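Local coordinates for protein rhizavidin (Rhizobium etli, PDB 3EW1) that binds biotin with high affinity as a dimer of avidin-family beta-barrels, although its biological role is not settled, at residues S16-N21 / T26-V31; V70-S75 / S81-T86; T86-V91 / E97-W102. All coordinates share one frame; numbering follows the deposited sequence. Where two conformers were deposited one is given.

Interaction 1: S16-N21 / T26-V31; sequences SSSWQN and TMIIQV
S16 pairs with Q30 at the start of the antiparallel hairpin that opens the avidin-type beta-barrel, and S16 CA gives a C-H...O contact to I29 O. At S17 the backbone pairs with I29 in both directions, and the bond from I29 N to S17 O is almost straight at 177°. The hydroxyl of S17 sits on the barrel-interior side: S17 OG lies 3.7 Å from I29 CG1 and accepts from W19 NE1 at 2.9 Å. S18 faces outward beside I28, where OG touches I28 CG1. W19 carries the interior packing. With CG beside the backbone N (chi1 -54°), its indole runs back over the hairpin toward S17, W19 CB 3.9 Å from M27 CG. I29 comes up obliquely to the indole, its CD1 3.7 Å from W19 NE1. The bond from W19 N to M27 O is bent (133°), while M27 N returns a straighter one to W19 O. Q20 lies outside against T26 CG2, and T26 OG1 bonds to R44. N21, a biotin-binding residue, follows directly; its OD1 accepts from S23 N and S25 N in the connecting turn.

Interaction 2: V70-S75 / S81-T86; sequences VGWNNS and SATGWT
The hairpin of strands 65-71 and 78-92 contributes S81 to the biotin site, and this contact lies near the corner at W72. V70 and T83 form a hydrogen-bonded pair, V70 N to T83 O and T83 N to V70 O, each 2.9 Å and close to straight. G71 then faces A82 with the two CA atoms 4.3 Å apart. At W72 the chain bends in an inverse gamma turn, yet W72 N still reaches S81 O, which also accepts from N62 ND2 of the second subunit. The W72 side chain folds back across the hairpin: CG stands beside the backbone N (chi1 -67°), which brings the indole alongside S81 and on to T83. There W72 NE1 donates to T83 OG1 at 2.9 Å and 172°, the oxygen only 3° out of the ring plane, so the bond fixes the turn of the indole. V70 CG1 lies against one face of that ring, while V70 CG2 sits 3.5 Å from W85 CZ3. W72 and W85 stand at about a right angle, with W72 CZ2 4.1 Å from W85 CH2. A leucine in place of W72 would probably leave T83 OG1 without its indole donor and open a gap beside V70 and W85. W85 NE1 bonds to OD2 of D119, a biotin-binding residue like S81, consistent with the aromatic-lined ligand pocket of avidin-type barrels.

Interaction 3: T86-V91 / E97-W102; sequences TGYAQV and EIVTSW
Y88 and V99 form the closely packed centre of this antiparallel hairpin pairing, their side chains running alongside each other on the outer surface of the barrel. V99 CB sits over one face of the tyrosine ring, 4.2 Å from its centroid, in a CH-pi contact, and V99 CG1 reaches up to Y88 OH. Six backbone bonds zip the strands together at T86-S101, Y88-V99 and Q90-E97. Between the first two pairs, G87 brings its CA to 3.0 Å from V99 O, a spot where a side chain would collide with that carbonyl. Beyond V99, Q90 and E97 extend side by side with amide and carboxylate nearly coplanar, 14° apart. Q90 NE2 donates to E97 OE1 at 2.7 Å, meeting the oxygen on its anti side, and E97 OE2 bonds to Q122. This end is the solvent side, with A89 and Q90 partly exposed and V91 exposed. The T86-S101 end is looser but lies at the dimer interface: G84, N103 and P112 of the second subunit pack on T86, S101 and Y88. Backbone hydrogen bonds of G87 with I66 and of A89 with T64 place strand 65-71 alongside, and T100 OG1 bonds to D119 O of strand 111-124.

All three contacts are antiparallel pairings in one closed eight-stranded barrel. Interaction 2 is wholly buried, whereas interactions 1 and 3 each have a more accessible face. Interactions 2 and 3 share strand 78-92, meeting at T86, and both touch the second subunit; interaction 1 is made by the first two strands and is not touched by the second subunit. Across the interior, W19 CZ3 of interaction 1 packs on I98 CG1 of interaction 3, 3.7 Å away, while W85 of interaction 2 leans on T100 and W102. The chemistry follows position: indoles and aliphatic groups line the inside in interactions 1 and 2, and an amide-carboxylate pair lies on the outward-facing side of the sheet in interaction 3.

Interaction 1: S16-N21 / T26-V31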
loop_
_atom_site.group_PDB
_atom_site.type_symbol
_atom_site.label_atom_id
_atom_site.label_comp_id
_atom_site.label_asym_id
_atom_site.label_seq_id
_atom_site.Cartn_x
_atom_site.Cartn_y
_atom_site.Cartn_z
ATOM N N SER B 16 9.935 13.540 6.329
ATOM C CA SER B 16 9.295 13.116 7.543
ATOM C C SER B 16 8.165 14.096 7.734
ATOM O O SER B 16 8.412 15.292 7.822
ATOM C CB SER B 16 10.282 13.229 8.683
ATOM O OG SER B 16 11.335 12.307 8.506
ATOM N N SER B 17 6.927 13.633 7.730
ATOM C CA SER B 17 5.800 14.580 7.761
ATOM C C SER B 17 4.549 13.996 8.362
ATOM O O SER B 17 4.282 12.804 8.236
ATOM C CB SER B 17 5.520 15.112 6.347
ATOM O OG SER B 17 5.329 14.078 5.399
ATOM N N SER B 18 3.762 14.869 8.970
ATOM C CA SER B 18 2.494 14.520 9.601
ATOM C C SER B 18 1.323 15.098 8.814
ATOM O O SER B 18 1.455 16.160 8.145
ATOM C CB SER B 18 2.457 15.064 11.023
ATOM O OG SER B 18 3.534 14.489 11.759
ATOM N N TRP B 19 0.182 14.428 8.928
ATOM C CA TRP B 19 -0.988 14.650 8.094
ATOM C C TRP B 19 -2.233 14.354 8.907
ATOM O O TRP B 19 -2.210 13.475 9.812
ATOM C CB TRP B 19 -0.936 13.738 6.857
ATOM C CG TRP B 19 0.337 13.903 6.104
ATOM C CD1 TRP B 19 1.523 13.303 6.376
ATOM C CD2 TRP B 19 0.585 14.767 4.972
ATOM N NE1 TRP B 19 2.484 13.708 5.489
ATOM C CE2 TRP B 19 1.938 14.625 4.631
ATOM C CE3 TRP B 19 -0.219 15.625 4.208
ATOM C CZ2 TRP B 19 2.523 15.299 3.576
ATOM C CZ3 TRP B 19 0.365 16.309 3.153
ATOM C CH2 TRP B 19 1.726 16.152 2.843
ATOM N N GLN B 20 -3.299 15.105 8.623
ATOM C CA GLN B 20 -4.612 14.910 9.245
ATOM C C GLN B 20 -5.685 14.851 8.169
ATOM O O GLN B 20 -5.741 15.745 7.310
ATOM C CB GLN B 20 -4.921 16.062 10.203
ATOM C CG GLN B 20 -6.206 15.849 10.959
ATOM C CD GLN B 20 -6.671 17.106 11.645
ATOM O OE1 GLN B 20 -6.954 17.094 12.834
ATOM N NE2 GLN B 20 -6.749 18.209 10.890
ATOM N N ASN B 21 -6.540 13.827 8.167
ATOM C CA ASN B 21 -7.661 13.827 7.207
ATOM C C ASN B 21 -8.917 14.506 7.766
ATOM O O ASN B 21 -8.926 14.969 8.911
ATOM C CB ASN B 21 -7.957 12.441 6.590
ATOM C CG ASN B 21 -8.639 11.480 7.552
ATOM O OD1 ASN B 21 -9.171 11.864 8.578
ATOM N ND2 ASN B 21 -8.592 10.185 7.222
ATOM N N THR B 26 -5.000 10.750 11.784
ATOM C CA THR B 26 -3.659 11.271 11.508
ATOM C C THR B 26 -2.701 10.173 11.047
ATOM O O THR B 26 -2.879 8.960 11.350
ATOM C CB THR B 26 -3.070 11.983 12.745
ATOM O OG1 THR B 26 -3.129 11.089 13.872
ATOM C CG2 THR B 26 -3.836 13.274 13.052
ATOM N N MET B 27 -1.715 10.570 10.263
ATOM C CA MET B 27 -0.643 9.675 9.949
ATOM C C MET B 27 0.680 10.399 9.987
ATOM O O MET B 27 0.742 11.613 9.725
ATOM C CB MET B 27 -0.873 8.963 8.623
ATOM C CG MET B 27 -0.807 9.862 7.412
ATOM S SD MET B 27 -1.087 8.889 5.896
ATOM C CE MET B 27 -0.997 10.174 4.655
ATOM N N ILE B 28 1.719 9.680 10.354
ATOM C CA ILE B 28 3.039 10.196 10.391
ATOM C C ILE B 28 3.806 9.364 9.424
ATOM O O ILE B 28 3.867 8.152 9.621
ATOM C CB ILE B 28 3.658 10.073 11.798
ATOM C CG1 ILE B 28 2.847 10.954 12.750
ATOM C CG2 ILE B 28 5.147 10.483 11.731
ATOM C CD1 ILE B 28 3.247 10.959 14.251
ATOM N N ILE B 29 4.401 9.971 8.406
ATOM C CA ILE B 29 5.076 9.182 7.359
ATOM C C ILE B 29 6.532 9.569 7.163
ATOM O O ILE B 29 6.963 10.664 7.520
ATOM C CB ILE B 29 4.337 9.176 5.979
ATOM C CG1 ILE B 29 4.384 10.550 5.290
ATOM C CG2 ILE B 29 2.917 8.623 6.142
ATOM C CD1 ILE B 29 3.648 10.570 3.954
ATOM N N GLN B 30 7.288 8.612 6.642
ATOM C CA GLN B 30 8.661 8.808 6.254
ATOM C C GLN B 30 8.740 8.319 4.843
ATOM O O GLN B 30 8.360 7.182 4.543
ATOM C CB GLN B 30 9.646 7.993 7.114
ATOM C CG GLN B 30 9.631 8.387 8.572
ATOM C CD GLN B 30 8.552 7.639 9.358
ATOM O OE1 GLN B 30 8.298 6.453 9.109
ATOM N NE2 GLN B 30 7.950 8.303 10.329
ATOM N N VAL B 31 9.232 9.146 3.954
ATOM C CA VAL B 31 9.418 8.792 2.563
ATOM C C VAL B 31 10.913 8.815 2.289
ATOM O O VAL B 31 11.557 9.838 2.509
ATOM C CB VAL B 31 8.712 9.813 1.625
ATOM C CG1 VAL B 31 8.902 9.396 0.173
ATOM C CG2 VAL B 31 7.235 9.967 1.983
#

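Interaction 2: V70-S75 / S81-T86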
loop_
_atom_site.group_PDB
_atom_site.type_symbol
_atom_site.label_atom_id
_atom_site.label_comp_id
_atom_site.label_asym_id
_atom_site.label_seq_id
_atom_site.Cartn_x
_atom_site.Cartn_y
_atom_site.Cartn_z
ATOM N N VAL B 70 -2.638 -0.112 5.354
ATOM C CA VAL B 70 -2.686 -0.307 6.804
ATOM C C VAL B 70 -3.476 -1.589 7.038
ATOM O O VAL B 70 -4.556 -1.752 6.487
ATOM C CB VAL B 70 -3.370 0.909 7.530
ATOM C CG1 VAL B 70 -3.620 0.639 8.988
ATOM C CG2 VAL B 70 -2.524 2.213 7.368
ATOM N N GLY B 71 -2.894 -2.525 7.802
ATOM C CA GLY B 71 -3.644 -3.677 8.348
ATOM C C GLY B 71 -4.133 -3.298 9.747
ATOM O O GLY B 71 -3.415 -2.609 10.494
ATOM N N TRP B 72 -5.348 -3.718 10.110
ATOM C CA TRP B 72 -5.964 -3.236 11.350
ATOM C C TRP B 72 -5.734 -4.118 12.608
ATOM O O TRP B 72 -6.644 -4.342 13.398
ATOM C CB TRP B 72 -7.442 -2.914 11.113
ATOM C CG TRP B 72 -7.579 -1.712 10.156
ATOM C CD1 TRP B 72 -7.982 -1.760 8.846
ATOM C CD2 TRP B 72 -7.204 -0.348 10.422
ATOM N NE1 TRP B 72 -7.934 -0.473 8.296
ATOM C CE2 TRP B 72 -7.468 0.397 9.251
ATOM C CE3 TRP B 72 -6.726 0.310 11.543
ATOM C CZ2 TRP B 72 -7.241 1.794 9.174
ATOM C CZ3 TRP B 72 -6.500 1.693 11.478
ATOM C CH2 TRP B 72 -6.730 2.408 10.286
ATOM N N ASN B 73 -4.490 -4.544 12.797
ATOM C CA ASN B 73 -4.046 -5.204 14.017
ATOM C C ASN B 73 -2.673 -4.696 14.393
ATOM O O ASN B 73 -1.737 -4.855 13.629
ATOM C CB ASN B 73 -4.002 -6.744 13.860
ATOM C CG ASN B 73 -3.766 -7.465 15.206
ATOM O OD1 ASN B 73 -3.749 -6.865 16.279
ATOM N ND2 ASN B 73 -3.620 -8.777 15.137
ATOM N N ASN B 74 -2.570 -4.080 15.570
ATOM C CA ASN B 74 -1.302 -3.625 16.136
ATOM C C ASN B 74 -0.963 -4.311 17.502
ATOM O O ASN B 74 -0.006 -3.911 18.160
ATOM C CB ASN B 74 -1.337 -2.089 16.265
ATOM C CG ASN B 74 -2.451 -1.621 17.172
ATOM O OD1 ASN B 74 -3.196 -2.444 17.753
ATOM N ND2 ASN B 74 -2.587 -0.306 17.307
ATOM N N SER B 75 -1.755 -5.321 17.900
ATOM C CA SER B 75 -1.697 -6.036 19.224
ATOM C C SER B 75 -2.361 -5.281 20.378
ATOM O O SER B 75 -2.457 -5.754 21.498
ATOM C CB SER B 75 -0.278 -6.521 19.633
ATOM O OG SER B 75 0.505 -5.428 20.128
ATOM N N SER B 81 -9.208 -6.418 9.338
ATOM C CA SER B 81 -9.485 -5.767 8.070
ATOM C C SER B 81 -8.224 -5.046 7.588
ATOM O O SER B 81 -7.233 -4.989 8.309
ATOM C CB SER B 81 -10.629 -4.757 8.217
ATOM O OG SER B 81 -10.521 -4.054 9.425
ATOM N N ALA B 82 -8.301 -4.431 6.401
ATOM C CA ALA B 82 -7.130 -3.754 5.807
ATOM C C ALA B 82 -7.631 -2.661 4.924
ATOM O O ALA B 82 -8.643 -2.846 4.281
ATOM C CB ALA B 82 -6.284 -4.718 4.989
ATOM N N THR B 83 -6.893 -1.546 4.843
ATOM C CA THR B 83 -7.274 -0.429 3.987
ATOM C C THR B 83 -6.105 -0.068 3.104
ATOM O O THR B 83 -4.927 -0.083 3.530
ATOM C CB THR B 83 -7.631 0.749 4.858
ATOM O OG1 THR B 83 -8.752 0.461 5.685
ATOM C CG2 THR B 83 -8.006 1.940 4.022
ATOM N N GLY B 84 -6.440 0.286 1.867
ATOM C CA GLY B 84 -5.451 0.695 0.904
ATOM C C GLY B 84 -5.888 2.057 0.418
ATOM O O GLY B 84 -7.030 2.196 -0.008
ATOM N N TRP B 85 -4.983 3.033 0.426
ATOM C CA TRP B 85 -5.247 4.353 -0.141
ATOM C C TRP B 85 -4.381 4.557 -1.364
ATOM O O TRP B 85 -3.204 4.155 -1.404
ATOM C CB TRP B 85 -4.906 5.460 0.847
ATOM C CG TRP B 85 -5.674 5.584 2.137
ATOM C CD1 TRP B 85 -6.598 6.566 2.440
ATOM C CD2 TRP B 85 -5.490 4.832 3.333
ATOM N NE1 TRP B 85 -7.009 6.445 3.744
ATOM C CE2 TRP B 85 -6.379 5.361 4.303
ATOM C CE3 TRP B 85 -4.679 3.737 3.671
ATOM C CZ2 TRP B 85 -6.464 4.863 5.600
ATOM C CZ3 TRP B 85 -4.789 3.226 4.958
ATOM C CH2 TRP B 85 -5.659 3.798 5.914
ATOM N N THR B 86 -4.943 5.240 -2.352
ATOM C CA THR B 86 -4.188 5.594 -3.561
ATOM C C THR B 86 -4.566 7.032 -3.897
ATOM O O THR B 86 -5.733 7.365 -3.801
ATOM C CB THR B 86 -4.568 4.616 -4.719
ATOM O OG1 THR B 86 -4.590 3.258 -4.237
ATOM C CG2 THR B 86 -3.577 4.736 -5.861
#

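Interaction 3: T86-V91 / E97-W102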
loop_
_atom_site.group_PDB
_atom_site.type_symbol
_atom_site.label_atom_id
_atom_site.label_comp_id
_atom_site.label_asym_id
_atom_site.label_seq_id
_atom_site.Cartn_x
_atom_site.Cartn_y
_atom_site.Cartn_z
ATOM N N THR B 86 -4.943 5.240 -2.352
ATOM C CA THR B 86 -4.188 5.594 -3.561
ATOM C C THR B 86 -4.566 7.032 -3.897
ATOM O O THR B 86 -5.733 7.365 -3.801
ATOM C CB THR B 86 -4.568 4.616 -4.719
ATOM O OG1 THR B 86 -4.590 3.258 -4.237
ATOM C CG2 THR B 86 -3.577 4.736 -5.861
ATOM N N GLY B 87 -3.599 7.871 -4.289
ATOM C CA GLY B 87 -3.918 9.255 -4.663
ATOM C C GLY B 87 -2.653 10.014 -4.976
ATOM O O GLY B 87 -1.664 9.462 -5.477
ATOM N N TYR B 88 -2.710 11.319 -4.735
ATOM C CA TYR B 88 -1.617 12.202 -5.136
ATOM C C TYR B 88 -1.528 13.414 -4.223
ATOM O O TYR B 88 -2.495 13.761 -3.567
ATOM C CB TYR B 88 -1.860 12.665 -6.576
ATOM C CG TYR B 88 -3.245 13.295 -6.785
ATOM C CD1 TYR B 88 -4.362 12.514 -7.124
ATOM C CD2 TYR B 88 -3.447 14.680 -6.600
ATOM C CE1 TYR B 88 -5.636 13.110 -7.284
ATOM C CE2 TYR B 88 -4.693 15.267 -6.756
ATOM C CZ TYR B 88 -5.772 14.494 -7.108
ATOM O OH TYR B 88 -6.987 15.099 -7.276
ATOM N N ALA B 89 -0.340 14.000 -4.161
ATOM C CA ALA B 89 -0.082 15.254 -3.433
ATOM C C ALA B 89 -0.348 16.442 -4.346
ATOM O O ALA B 89 0.014 16.400 -5.521
ATOM C CB ALA B 89 1.355 15.302 -2.949
ATOM N N GLN B 90 -0.986 17.491 -3.809
ATOM C CA GLN B 90 -1.083 18.762 -4.540
ATOM C C GLN B 90 -1.106 19.894 -3.525
ATOM O O GLN B 90 -1.230 19.663 -2.321
ATOM C CB GLN B 90 -2.349 18.798 -5.365
ATOM C CG GLN B 90 -3.617 18.623 -4.549
ATOM C CD GLN B 90 -4.872 18.816 -5.392
ATOM O OE1 GLN B 90 -4.832 18.804 -6.645
ATOM N NE2 GLN B 90 -5.995 19.001 -4.712
ATOM N N VAL B 91 -0.972 21.122 -4.016
ATOM C CA VAL B 91 -0.905 22.273 -3.148
ATOM C C VAL B 91 -2.209 23.053 -3.286
ATOM O O VAL B 91 -2.727 23.191 -4.398
ATOM C CB VAL B 91 0.313 23.143 -3.537
ATOM C CG1 VAL B 91 0.335 24.451 -2.751
ATOM C CG2 VAL B 91 1.593 22.408 -3.259
ATOM N N GLU B 97 -1.596 18.890 0.403
ATOM C CA GLU B 97 -2.648 17.930 0.797
ATOM C C GLU B 97 -2.470 16.671 -0.036
ATOM O O GLU B 97 -1.889 16.711 -1.135
ATOM C CB GLU B 97 -4.076 18.502 0.646
ATOM C CG GLU B 97 -4.466 18.889 -0.782
ATOM C CD GLU B 97 -5.894 19.481 -0.926
ATOM O OE1 GLU B 97 -6.285 19.750 -2.097
ATOM O OE2 GLU B 97 -6.614 19.686 0.099
ATOM N N ILE B 98 -2.923 15.539 0.503
ATOM C CA ILE B 98 -2.915 14.319 -0.293
ATOM C C ILE B 98 -4.347 13.908 -0.517
ATOM O O ILE B 98 -5.080 13.703 0.441
ATOM C CB ILE B 98 -2.145 13.196 0.436
ATOM C CG1 ILE B 98 -0.718 13.661 0.773
ATOM C CG2 ILE B 98 -2.086 11.907 -0.409
ATOM C CD1 ILE B 98 0.106 12.703 1.691
ATOM N N VAL B 99 -4.753 13.826 -1.774
ATOM C CA VAL B 99 -6.111 13.477 -2.154
ATOM C C VAL B 99 -6.114 12.001 -2.519
ATOM O O VAL B 99 -5.334 11.557 -3.386
ATOM C CB VAL B 99 -6.600 14.312 -3.372
ATOM C CG1 VAL B 99 -7.998 13.855 -3.813
ATOM C CG2 VAL B 99 -6.634 15.814 -3.038
ATOM N N THR B 100 -6.970 11.236 -1.839
ATOM C CA THR B 100 -6.960 9.769 -1.983
ATOM C C THR B 100 -8.345 9.136 -2.149
ATOM O O THR B 100 -9.352 9.700 -1.706
ATOM C CB THR B 100 -6.328 9.064 -0.741
ATOM O OG1 THR B 100 -7.202 9.144 0.380
ATOM C CG2 THR B 100 -4.945 9.566 -0.383
ATOM N N SER B 101 -8.374 7.954 -2.775
ATOM C CA SER B 101 -9.504 6.974 -2.693
ATOM C C SER B 101 -8.998 5.839 -1.902
ATOM O O SER B 101 -7.812 5.527 -1.998
ATOM C CB SER B 101 -9.857 6.448 -4.080
ATOM O OG SER B 101 -10.390 7.542 -4.850
ATOM N N TRP B 102 -9.898 5.211 -1.138
ATOM C CA TRP B 102 -9.528 4.028 -0.341
ATOM C C TRP B 102 -10.525 2.922 -0.530
ATOM O O TRP B 102 -11.702 3.132 -0.876
ATOM C CB TRP B 102 -9.342 4.366 1.142
ATOM C CG TRP B 102 -10.493 5.073 1.857
ATOM C CD1 TRP B 102 -10.594 6.416 2.167
ATOM C CD2 TRP B 102 -11.681 4.452 2.400
ATOM N NE1 TRP B 102 -11.776 6.658 2.834
ATOM C CE2 TRP B 102 -12.460 5.477 2.991
ATOM C CE3 TRP B 102 -12.174 3.146 2.408
ATOM C CZ2 TRP B 102 -13.697 5.231 3.592
ATOM C CZ3 TRP B 102 -13.414 2.896 3.017
ATOM C CH2 TRP B 102 -14.157 3.930 3.598
HETATM O O HOH W 1 -6.771 2.358 -2.960
#